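Local coordinates for heme oxygenase (Leptospira interrogans, PDB 5KZL), which probably catalyses the oxygen-dependent opening of heme to biliverdin, releasing iron and carbon monoxide, and is linked to virulence, at residues E78-F92 with L153-I167. The protein carries 1 engineered substitution. Residues are numbered along the deposited sequence; the frame is centred on the assembly and turned at random.
Sequences ELYRKNALLEDLQFF and LPEGKGISFYEFPMI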
loop_
_atom_site.group_PDB
_atom_site.type_symbol
_atom_site.label_atom_id
_atom_site.label_comp_id
_atom_site.label_asym_id
_atom_site.label_seq_id
_atom_site.Cartn_x
_atom_site.Cartn_y
_atom_site.Cartn_z
ATOM N N GLU A 78 1.439 0.565 13.323
ATOM C CA GLU A 78 0.231 -0.287 13.328
ATOM C C GLU A 78 -0.139 -0.723 11.907
ATOM O O GLU A 78 -0.808 -1.744 11.727
ATOM C CB GLU A 78 -0.989 0.478 13.893
ATOM C CG GLU A 78 -0.861 0.862 15.348
ATOM C CD GLU A 78 -0.410 2.289 15.602
ATOM O OE1 GLU A 78 0.415 2.830 14.832
ATOM O OE2 GLU A 78 -0.773 2.805 16.677
ATOM N N LEU A 79 0.220 0.114 10.912
ATOM C CA LEU A 79 -0.121 -0.100 9.503
ATOM C C LEU A 79 0.845 -0.986 8.742
ATOM O O LEU A 79 0.473 -1.463 7.674
ATOM C CB LEU A 79 -0.252 1.255 8.783
ATOM C CG LEU A 79 -1.324 2.217 9.312
ATOM C CD1 LEU A 79 -1.157 3.590 8.685
ATOM C CD2 LEU A 79 -2.739 1.679 9.019
ATOM N N TYR A 80 2.085 -1.179 9.251
ATOM C CA TYR A 80 3.135 -1.945 8.547
ATOM C C TYR A 80 2.640 -3.300 8.065
ATOM O O TYR A 80 1.911 -4.001 8.790
ATOM C CB TYR A 80 4.427 -2.055 9.359
ATOM C CG TYR A 80 5.170 -0.758 9.618
ATOM C CD1 TYR A 80 4.756 0.444 9.038
ATOM C CD2 TYR A 80 6.301 -0.736 10.430
ATOM C CE1 TYR A 80 5.443 1.637 9.280
ATOM C CE2 TYR A 80 6.996 0.448 10.678
ATOM C CZ TYR A 80 6.546 1.635 10.124
ATOM O OH TYR A 80 7.260 2.776 10.354
ATOM N N ARG A 81 3.009 -3.631 6.811
ATOM C CA ARG A 81 2.536 -4.809 6.076
ATOM C C ARG A 81 3.586 -5.848 5.752
ATOM O O ARG A 81 3.203 -6.967 5.399
ATOM C CB ARG A 81 1.831 -4.367 4.759
ATOM C CG ARG A 81 0.648 -3.373 4.892
ATOM C CD ARG A 81 -0.593 -3.975 5.531
ATOM N NE ARG A 81 -0.485 -4.068 6.993
ATOM C CZ ARG A 81 -1.154 -4.943 7.742
ATOM N NH1 ARG A 81 -1.000 -4.952 9.063
ATOM N NH2 ARG A 81 -2.005 -5.789 7.183
ATOM N N LYS A 82 4.899 -5.500 5.827
ATOM C CA LYS A 82 5.983 -6.420 5.443
ATOM C C LYS A 82 5.843 -7.817 6.076
ATOM O O LYS A 82 5.914 -8.818 5.354
ATOM C CB LYS A 82 7.366 -5.806 5.754
ATOM C CG LYS A 82 8.580 -6.694 5.499
ATOM C CD LYS A 82 9.800 -6.091 6.162
ATOM C CE LYS A 82 10.683 -7.148 6.762
ATOM N NZ LYS A 82 11.810 -6.550 7.520
ATOM N N ASN A 83 5.599 -7.875 7.398
ATOM C CA ASN A 83 5.468 -9.165 8.097
ATOM C C ASN A 83 4.192 -9.922 7.740
ATOM O O ASN A 83 4.225 -11.146 7.630
ATOM C CB ASN A 83 5.619 -8.995 9.602
ATOM C CG ASN A 83 7.027 -8.614 10.016
ATOM O OD1 ASN A 83 8.029 -8.991 9.400
ATOM N ND2 ASN A 83 7.135 -7.892 11.105
ATOM N N ALA A 84 3.090 -9.201 7.514
ATOM C CA ALA A 84 1.812 -9.798 7.091
ATOM C C ALA A 84 2.015 -10.440 5.711
ATOM O O ALA A 84 1.597 -11.584 5.506
ATOM C CB ALA A 84 0.725 -8.736 7.020
ATOM N N LEU A 85 2.718 -9.727 4.796
ATOM C CA LEU A 85 3.045 -10.211 3.450
ATOM C C LEU A 85 3.901 -11.475 3.479
ATOM O O LEU A 85 3.570 -12.443 2.785
ATOM C CB LEU A 85 3.674 -9.097 2.594
ATOM C CG LEU A 85 2.621 -8.077 2.130
ATOM C CD1 LEU A 85 3.234 -6.779 1.739
ATOM C CD2 LEU A 85 1.759 -8.637 0.993
ATOM N N LEU A 86 4.946 -11.494 4.329
ATOM C CA LEU A 86 5.816 -12.672 4.518
ATOM C C LEU A 86 5.007 -13.890 4.929
ATOM O O LEU A 86 5.233 -14.992 4.408
ATOM C CB LEU A 86 6.865 -12.395 5.614
ATOM C CG LEU A 86 8.108 -11.699 5.147
ATOM C CD1 LEU A 86 8.968 -11.331 6.341
ATOM C CD2 LEU A 86 8.883 -12.547 4.059
ATOM N N GLU A 87 4.063 -13.693 5.866
ATOM C CA GLU A 87 3.199 -14.756 6.355
ATOM C C GLU A 87 2.299 -15.309 5.243
ATOM O O GLU A 87 2.243 -16.519 5.056
ATOM C CB GLU A 87 2.376 -14.278 7.546
ATOM C CG GLU A 87 1.720 -15.431 8.267
ATOM C CD GLU A 87 0.848 -14.989 9.412
ATOM O OE1 GLU A 87 1.386 -14.715 10.508
ATOM O OE2 GLU A 87 -0.380 -14.918 9.209
ATOM N N ASP A 88 1.662 -14.429 4.452
ATOM C CA ASP A 88 0.830 -14.879 3.326
ATOM C C ASP A 88 1.697 -15.583 2.289
ATOM O O ASP A 88 1.286 -16.615 1.778
ATOM C CB ASP A 88 0.055 -13.707 2.684
ATOM C CG ASP A 88 -1.006 -13.128 3.601
ATOM O OD1 ASP A 88 -1.358 -13.795 4.606
ATOM O OD2 ASP A 88 -1.489 -12.024 3.313
ATOM N N LEU A 89 2.915 -15.068 2.027
ATOM C CA LEU A 89 3.836 -15.707 1.083
ATOM C C LEU A 89 4.214 -17.126 1.535
ATOM O O LEU A 89 4.235 -18.050 0.728
ATOM C CB LEU A 89 5.064 -14.846 0.810
ATOM C CG LEU A 89 4.793 -13.651 -0.103
ATOM C CD1 LEU A 89 5.859 -12.613 0.067
ATOM C CD2 LEU A 89 4.696 -14.104 -1.574
ATOM N N GLN A 90 4.449 -17.313 2.848
ATOM C CA GLN A 90 4.720 -18.649 3.366
ATOM C C GLN A 90 3.478 -19.562 3.149
ATOM O O GLN A 90 3.653 -20.730 2.816
ATOM C CB GLN A 90 5.104 -18.573 4.861
ATOM C CG GLN A 90 5.582 -19.912 5.489
ATOM C CD GLN A 90 4.448 -20.876 5.811
ATOM O OE1 GLN A 90 3.405 -20.498 6.368
ATOM N NE2 GLN A 90 4.604 -22.148 5.432
ATOM N N PHE A 91 2.242 -19.039 3.339
ATOM C CA PHE A 91 1.051 -19.875 3.131
ATOM C C PHE A 91 0.982 -20.370 1.668
ATOM O O PHE A 91 0.726 -21.554 1.424
ATOM C CB PHE A 91 -0.254 -19.147 3.525
ATOM C CG PHE A 91 -1.490 -19.916 3.091
ATOM C CD1 PHE A 91 -1.932 -21.022 3.817
ATOM C CD2 PHE A 91 -2.152 -19.592 1.914
ATOM C CE1 PHE A 91 -3.039 -21.760 3.387
ATOM C CE2 PHE A 91 -3.235 -20.349 1.467
ATOM C CZ PHE A 91 -3.674 -21.426 2.206
ATOM N N PHE A 92 1.174 -19.456 0.706
ATOM C CA PHE A 92 1.089 -19.819 -0.709
ATOM C C PHE A 92 2.272 -20.666 -1.226
ATOM O O PHE A 92 2.069 -21.582 -2.036
ATOM C CB PHE A 92 0.882 -18.576 -1.587
ATOM C CG PHE A 92 -0.501 -18.015 -1.374
ATOM C CD1 PHE A 92 -1.616 -18.661 -1.886
ATOM C CD2 PHE A 92 -0.696 -16.880 -0.586
ATOM C CE1 PHE A 92 -2.905 -18.184 -1.624
ATOM C CE2 PHE A 92 -1.980 -16.403 -0.326
ATOM C CZ PHE A 92 -3.078 -17.051 -0.856
ATOM N N LEU A 153 -9.920 -20.193 0.237
ATOM C CA LEU A 153 -8.927 -20.283 1.296
ATOM C C LEU A 153 -9.442 -20.893 2.585
ATOM O O LEU A 153 -10.590 -20.635 2.951
ATOM C CB LEU A 153 -8.343 -18.888 1.607
ATOM C CG LEU A 153 -7.548 -18.182 0.498
ATOM C CD1 LEU A 153 -7.082 -16.814 0.964
ATOM C CD2 LEU A 153 -6.336 -19.019 0.061
ATOM N N PRO A 154 -8.576 -21.611 3.349
ATOM C CA PRO A 154 -9.004 -22.079 4.685
ATOM C C PRO A 154 -9.269 -20.870 5.588
ATOM O O PRO A 154 -8.716 -19.783 5.361
ATOM C CB PRO A 154 -7.795 -22.860 5.216
ATOM C CG PRO A 154 -6.845 -22.984 4.083
ATOM C CD PRO A 154 -7.161 -21.940 3.075
ATOM N N GLU A 155 -10.111 -21.063 6.608
ATOM C CA GLU A 155 -10.463 -20.055 7.600
ATOM C C GLU A 155 -9.210 -19.464 8.244
ATOM O O GLU A 155 -8.372 -20.206 8.748
ATOM C CB GLU A 155 -11.373 -20.694 8.673
ATOM C CG GLU A 155 -11.986 -19.704 9.651
ATOM C CD GLU A 155 -12.868 -18.630 9.048
ATOM O OE1 GLU A 155 -13.801 -18.972 8.285
ATOM O OE2 GLU A 155 -12.628 -17.441 9.354
ATOM N N GLY A 156 -9.077 -18.142 8.152
ATOM C CA GLY A 156 -7.973 -17.378 8.730
ATOM C C GLY A 156 -6.593 -17.539 8.120
ATOM O O GLY A 156 -5.611 -17.081 8.704
ATOM N N LYS A 157 -6.491 -18.162 6.941
ATOM C CA LYS A 157 -5.201 -18.371 6.267
ATOM C C LYS A 157 -5.078 -17.557 4.976
ATOM O O LYS A 157 -6.075 -17.311 4.296
ATOM C CB LYS A 157 -4.973 -19.866 5.964
ATOM C CG LYS A 157 -4.855 -20.771 7.202
ATOM C CD LYS A 157 -3.408 -20.929 7.666
ATOM C CE LYS A 157 -3.110 -22.306 8.213
ATOM N NZ LYS A 157 -3.516 -22.439 9.634
ATOM N N GLY A 158 -3.845 -17.146 4.680
ATOM C CA GLY A 158 -3.459 -16.435 3.465
ATOM C C GLY A 158 -4.058 -15.064 3.252
ATOM O O GLY A 158 -4.069 -14.590 2.120
ATOM N N ILE A 159 -4.542 -14.409 4.320
ATOM C CA ILE A 159 -5.158 -13.075 4.229
ATOM C C ILE A 159 -4.590 -12.119 5.275
ATOM O O ILE A 159 -5.227 -11.098 5.526
ATOM C CB ILE A 159 -6.714 -13.161 4.365
ATOM C CG1 ILE A 159 -7.120 -13.887 5.698
ATOM C CG2 ILE A 159 -7.355 -13.776 3.118
ATOM C CD1 ILE A 159 -8.504 -13.599 6.208
ATOM N N SER A 160 -3.401 -12.426 5.891
ATOM C CA SER A 160 -2.810 -11.533 6.899
ATOM C C SER A 160 -2.612 -10.119 6.348
ATOM O O SER A 160 -2.797 -9.148 7.084
ATOM C CB SER A 160 -1.508 -12.102 7.465
ATOM O OG SER A 160 -1.003 -11.255 8.486
ATOM N N PHE A 161 -2.316 -9.988 5.035
ATOM C CA PHE A 161 -2.123 -8.670 4.422
ATOM C C PHE A 161 -3.291 -7.707 4.640
ATOM O O PHE A 161 -3.077 -6.506 4.721
ATOM C CB PHE A 161 -1.793 -8.825 2.936
ATOM C CG PHE A 161 -1.646 -7.546 2.147
ATOM C CD1 PHE A 161 -0.714 -6.580 2.520
ATOM C CD2 PHE A 161 -2.393 -7.339 0.989
ATOM C CE1 PHE A 161 -0.548 -5.412 1.761
ATOM C CE2 PHE A 161 -2.217 -6.174 0.218
ATOM C CZ PHE A 161 -1.287 -5.228 0.606
ATOM N N TYR A 162 -4.511 -8.226 4.730
ATOM C CA TYR A 162 -5.709 -7.391 4.882
ATOM C C TYR A 162 -6.122 -7.132 6.319
ATOM O O TYR A 162 -7.111 -6.423 6.537
ATOM C CB TYR A 162 -6.879 -8.035 4.135
ATOM C CG TYR A 162 -6.540 -8.370 2.705
ATOM C CD1 TYR A 162 -6.396 -7.369 1.751
ATOM C CD2 TYR A 162 -6.351 -9.688 2.305
ATOM C CE1 TYR A 162 -6.039 -7.668 0.438
ATOM C CE2 TYR A 162 -5.997 -10.000 0.992
ATOM C CZ TYR A 162 -5.865 -8.988 0.058
ATOM O OH TYR A 162 -5.511 -9.281 -1.231
ATOM N N GLU A 163 -5.394 -7.701 7.295
ATOM C CA GLU A 163 -5.746 -7.587 8.710
ATOM C C GLU A 163 -4.760 -6.752 9.524
ATOM O O GLU A 163 -3.531 -6.837 9.337
ATOM C CB GLU A 163 -5.929 -8.987 9.322
ATOM C CG GLU A 163 -6.946 -9.852 8.600
ATOM C CD GLU A 163 -7.324 -11.083 9.401
ATOM O OE1 GLU A 163 -6.430 -11.648 10.068
ATOM O OE2 GLU A 163 -8.512 -11.478 9.369
ATOM N N PHE A 164 -5.321 -5.938 10.432
ATOM C CA PHE A 164 -4.584 -5.015 11.294
ATOM C C PHE A 164 -4.817 -5.386 12.761
ATOM O O PHE A 164 -5.652 -4.759 13.403
ATOM C CB PHE A 164 -5.010 -3.548 10.987
ATOM C CG PHE A 164 -4.691 -3.168 9.560
ATOM C CD1 PHE A 164 -5.580 -3.460 8.528
ATOM C CD2 PHE A 164 -3.469 -2.583 9.234
ATOM C CE1 PHE A 164 -5.268 -3.143 7.199
ATOM C CE2 PHE A 164 -3.152 -2.288 7.903
ATOM C CZ PHE A 164 -4.060 -2.554 6.901
ATOM N N PRO A 165 -4.130 -6.431 13.296
ATOM C CA PRO A 165 -4.390 -6.840 14.691
ATOM C C PRO A 165 -4.065 -5.757 15.722
ATOM O O PRO A 165 -4.634 -5.773 16.800
ATOM C CB PRO A 165 -3.538 -8.105 14.863
ATOM C CG PRO A 165 -2.458 -7.976 13.831
ATOM C CD PRO A 165 -3.119 -7.305 12.660
ATOM N N MET A 166 -3.214 -4.776 15.363
ATOM C CA MET A 166 -2.847 -3.675 16.256
ATOM C C MET A 166 -3.931 -2.581 16.321
ATOM O O MET A 166 -3.811 -1.648 17.116
ATOM C CB MET A 166 -1.497 -3.056 15.808
ATOM C CG MET A 166 -0.327 -4.007 15.913
ATOM S SD MET A 166 1.239 -3.221 15.445
ATOM C CE MET A 166 2.417 -4.471 15.944
ATOM N N ILE A 167 -4.951 -2.662 15.448
ATOM C CA ILE A 167 -6.030 -1.669 15.335
ATOM C C ILE A 167 -7.360 -2.374 15.652
ATOM O O ILE A 167 -7.840 -3.169 14.845
ATOM C CB ILE A 167 -6.032 -0.987 13.914
ATOM C CG1 ILE A 167 -4.683 -0.258 13.586
ATOM C CG2 ILE A 167 -7.219 -0.034 13.756
ATOM C CD1 ILE A 167 -4.494 0.166 12.034
HETATM O O HOH W 1 -1.869 -4.070 12.741
HETATM O O HOH W 2 -1.262 -15.726 6.453
HETATM O O HOH W 3 0.884 -12.013 10.171
HETATM O O HOH W 4 -3.065 -12.485 0.942
#
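Asp88, on helix 82-93, accepts two hydrogen bonds from the backbone at the start of the 3-10 turn 160-162, in the long loop between helices 125-151 and 170-183. Its carboxylate takes two neighbouring backbone N-H groups, one on each oxygen. Ser160 N gives to Asp88 OD1 at 2.8 Å, on the syn lone pair. Phe161 N gives to Asp88 OD2 at 2.8 Å, also on the syn side but tilted out of the carboxylate plane; this bond is the straighter, at 159°. One water joins OD2 to Gly158 O, and a second joins OD1 to Glu87 OE2. These bonds satisfy both oxygens of a buried acid.

About two turns before Asp88, Arg81 holds the far end of the 3-10 turn. Arg81 NH2 donates hydrogen bonds to Phe161 O and Glu163 O, each 2.8 Å long, both near the guanidinium plane but above the planes of the carbonyls. NE donates to Leu79 O. The chain bends at chi2 and chi3, which lays the guanidinium flat on the Phe164 ring. Arg81 CZ is 3.3 Å from Phe164 CE2, and the planes are 24° apart. This is an off-centre cation-pi stack.

In the all-helical heme oxygenase fold, these contacts hold the loop against helix 82-93, and the side chain of Tyr162 is about 8 Å from the bound heme. Between the two polar sites, Leu85 puts CD2 over one face of the Phe161 ring. Phe51 of helix 41-64 also meets this ring.

At the other end of the helix, the Phe91 ring is met over one face by Lys157 CB, and Pro154 CD reaches Phe91 CZ at 3.6 Å. Leu153 CD2 touches both Phe91 and Phe92. At the start of the segment, Leu79 CD2 packs on Ile167 CD1, and a water bridges Glu78 O to Met166 N.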